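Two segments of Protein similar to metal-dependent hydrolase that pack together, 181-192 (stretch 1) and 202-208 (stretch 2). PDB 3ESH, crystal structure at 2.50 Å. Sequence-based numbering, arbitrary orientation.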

# COMPACT_ATOMS: atom_id res chain seq x y z
N HIS A 181 8.63 11.08 -12.95
CA HIS A 181 8.13 9.71 -12.86
C HIS A 181 6.63 9.64 -13.16
O HIS A 181 5.84 10.21 -12.43
N SER A 182 6.25 8.94 -14.23
CA SER A 182 4.84 8.84 -14.58
C SER A 182 4.28 7.45 -14.33
O SER A 182 3.15 7.31 -13.89
N GLY A 183 5.08 6.43 -14.60
CA GLY A 183 4.60 5.08 -14.42
C GLY A 183 3.65 4.78 -15.56
O GLY A 183 3.61 5.52 -16.53
N GLY A 184 2.89 3.70 -15.46
CA GLY A 184 1.95 3.39 -16.51
C GLY A 184 2.49 2.42 -17.53
O GLY A 184 2.33 1.21 -17.37
N HIS A 185 3.14 2.94 -18.57
CA HIS A 185 3.72 2.07 -19.60
C HIS A 185 4.72 1.15 -18.93
O HIS A 185 4.86 -0.03 -19.27
N SER A 186 5.42 1.72 -17.97
CA SER A 186 6.44 1.00 -17.23
C SER A 186 6.28 1.44 -15.78
O SER A 186 5.78 2.52 -15.53
N PHE A 187 6.69 0.63 -14.83
CA PHE A 187 6.55 1.07 -13.45
C PHE A 187 7.41 2.28 -13.21
O PHE A 187 7.07 3.14 -12.41
N GLY A 188 8.54 2.35 -13.92
CA GLY A 188 9.44 3.47 -13.74
C GLY A 188 9.44 4.44 -14.90
O GLY A 188 10.30 5.31 -14.98
N HIS A 189 8.45 4.33 -15.78
CA HIS A 189 8.40 5.21 -16.93
C HIS A 189 8.43 6.68 -16.53
O HIS A 189 7.79 7.08 -15.55
N THR A 190 9.16 7.47 -17.32
CA THR A 190 9.37 8.89 -17.08
C THR A 190 9.05 9.78 -18.29
O THR A 190 9.22 9.38 -19.44
N ILE A 191 8.56 10.99 -18.03
CA ILE A 191 8.28 11.94 -19.09
C ILE A 191 9.22 13.12 -18.88
O ILE A 191 9.70 13.34 -17.78
N ILE A 192 9.49 13.88 -19.92
CA ILE A 192 10.42 15.01 -19.81
C ILE A 192 9.83 16.30 -20.38
O ILE A 192 9.17 16.28 -21.43
N VAL A 202 7.21 19.13 -24.42
CA VAL A 202 7.15 17.95 -23.59
C VAL A 202 7.18 16.67 -24.42
O VAL A 202 6.65 16.62 -25.52
N HIS A 203 7.83 15.66 -23.87
CA HIS A 203 7.91 14.36 -24.50
C HIS A 203 7.37 13.40 -23.47
O HIS A 203 8.00 13.15 -22.45
N MSE A 204 6.18 12.86 -23.73
CA MSE A 204 5.55 11.93 -22.80
C MSE A 204 5.93 10.46 -23.01
O MSE A 204 5.23 9.56 -22.54
N GLY A 205 7.05 10.23 -23.70
CA GLY A 205 7.48 8.86 -23.93
C GLY A 205 6.38 7.91 -24.40
O GLY A 205 5.49 8.32 -25.14
N ASP A 206 6.44 6.66 -23.96
CA ASP A 206 5.45 5.67 -24.40
C ASP A 206 4.08 5.76 -23.73
O ASP A 206 3.29 4.83 -23.79
N ILE A 207 3.82 6.89 -23.09
CA ILE A 207 2.54 7.12 -22.45
C ILE A 207 1.72 7.97 -23.45
O ILE A 207 0.53 8.23 -23.25
N PHE A 208 2.39 8.38 -24.53
CA PHE A 208 1.80 9.14 -25.62
C PHE A 208 2.76 8.88 -26.79
O PHE A 208 3.42 9.80 -27.28

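What does the start of stretch 1 offer to stretch 2? Mostly a pocket for one methyl group. S182 points toward stretch 2 with chi1 in p, but its OG comes no nearer than 4.4 Å to I207 CG1, and that hydroxyl is occupied at home: S182 OG donates to G183 O at 2.9 Å and accepts from H189 ND1 at 3.0 Å. I207, whose chi1 of -129° lies between wells, sets out sideways, yet its end reaches in, so that I207 CD1 sits 3.7 Å from G183 O. G184 has no side chain, and a CB there would lie only 3.0 Å from I207 CD1.

How does H185 meet the other chain segment? It points toward stretch 2 with chi1 t and chi2 77°, and its backbone N touches I207 CD1 at 3.1 Å, while H185 CB lies 3.5 Å from the same methyl. Its ring lies against D206, an m rotamer: D206 CB stands 3.4 Å from the centroid of the H185 ring, almost exactly along the ring normal, a CH-pi contact over the face. H185 NE2 and D206 OD2 approach to 3.2 Å, but the angle is too poor for a hydrogen bond; H185 ND1 and D206 OD2 both find partners elsewhere in the structure.

What does H189 reach, at the end of a type I turn from S186 whose residues S186, F187 and G188 make no contact with stretch 2? Its side chain, chi1 t and chi2 -78°, points toward stretch 2 and ties both segments together. With ND1 donating to S182 OG, NE2 is left as an acceptor for D206 N at 3.0 Å from H189 NE2, a weak bond with a 127° angle. M204 O lies near the ring edge, 3.4 Å from H189 CE1. G205 leaves space for this ring, since a CB on it would fall 2.6 Å from H189 NE2, a clash.

What closes the contact at the far end? T190 points away, and I191, chi1 p and chi2 t, goes sideways, laying its CG2 3.8 Å from M204 CA and 4.2 Å from M204 CG. M204 is a selenomethionine whose CB points away. I192 then pairs antiparallel with H203: I192 N donates to H203 O at 3.0 Å, and H203 N to I192 O at 2.9 Å, both nearly straight. The side chains of I192 (m, t) and H203 (t) share one face of the sheet, while V202 CG2, chi1 p, packs 3.3 Å from I192 O.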

# COMPACT_ATOMS: atom_id res chain seq x y z
CB HIS A 181 8.40 9.16 -11.45
CG HIS A 181 8.01 7.73 -11.26
ND1 HIS A 181 8.19 6.76 -12.22
CD2 HIS A 181 7.51 7.08 -10.17
CE1 HIS A 181 7.83 5.59 -11.74
NE2 HIS A 181 7.42 5.75 -10.50
CB SER A 182 4.61 9.20 -16.05
OG SER A 182 4.91 8.12 -16.90
CB HIS A 185 4.46 2.90 -20.63
CG HIS A 185 5.15 2.09 -21.68
ND1 HIS A 185 4.47 1.51 -22.73
CD2 HIS A 185 6.45 1.73 -21.83
CE1 HIS A 185 5.32 0.83 -23.48
NE2 HIS A 185 6.53 0.95 -22.96
CB SER A 186 7.81 1.45 -17.76
OG SER A 186 8.80 0.57 -17.32
CB PHE A 187 6.95 -0.00 -12.45
CG PHE A 187 6.68 0.40 -11.03
CD1 PHE A 187 5.39 0.33 -10.51
CD2 PHE A 187 7.70 0.94 -10.25
CE1 PHE A 187 5.12 0.80 -9.23
CE2 PHE A 187 7.44 1.41 -8.98
CZ PHE A 187 6.15 1.35 -8.46
CB HIS A 189 7.16 4.92 -17.76
CG HIS A 189 7.09 5.70 -19.03
ND1 HIS A 189 6.70 7.02 -19.07
CD2 HIS A 189 7.35 5.35 -20.31
CE1 HIS A 189 6.72 7.45 -20.32
NE2 HIS A 189 7.11 6.46 -21.09
CB THR A 190 10.85 9.13 -16.64
OG1 THR A 190 11.13 8.37 -15.45
CG2 THR A 190 11.13 10.60 -16.36
CB ILE A 191 6.81 12.43 -19.05
CG1 ILE A 191 6.54 13.22 -17.78
CG2 ILE A 191 5.86 11.24 -19.10
CD1 ILE A 191 5.42 14.19 -17.93
CB ILE A 192 11.75 14.67 -20.53
CG1 ILE A 192 12.34 13.38 -19.94
CG2 ILE A 192 12.73 15.81 -20.39
CD1 ILE A 192 13.34 12.67 -20.82
CB VAL A 202 5.88 17.94 -22.71
CG1 VAL A 202 4.64 17.84 -23.59
CG2 VAL A 202 5.94 16.79 -21.72
CB HIS A 203 9.36 13.99 -24.84
CG HIS A 203 9.50 12.59 -25.36
ND1 HIS A 203 8.78 12.12 -26.43
CD2 HIS A 203 10.24 11.55 -24.91
CE1 HIS A 203 9.07 10.84 -26.63
NE2 HIS A 203 9.95 10.48 -25.72
CB MSE A 204 4.04 12.13 -22.83
CG MSE A 204 3.65 13.33 -22.00
SE MSE A 204 1.86 13.86 -22.23
CE MSE A 204 1.03 12.33 -21.46
CB ASP A 206 6.02 4.26 -24.25
CG ASP A 206 7.04 3.94 -25.33
OD1 ASP A 206 7.16 4.73 -26.29
OD2 ASP A 206 7.71 2.89 -25.23
CB ILE A 207 2.73 7.81 -21.05
CG1 ILE A 207 1.97 7.03 -19.99
CG2 ILE A 207 2.23 9.24 -21.06
CD1 ILE A 207 2.30 5.56 -19.98
CB PHE A 208 1.76 10.64 -25.28
CG PHE A 208 0.90 11.46 -26.22
CD1 PHE A 208 0.75 12.84 -26.02
CD2 PHE A 208 0.24 10.88 -27.30
CE1 PHE A 208 -0.04 13.61 -26.87
CE2 PHE A 208 -0.56 11.64 -28.15
CZ PHE A 208 -0.70 13.01 -27.93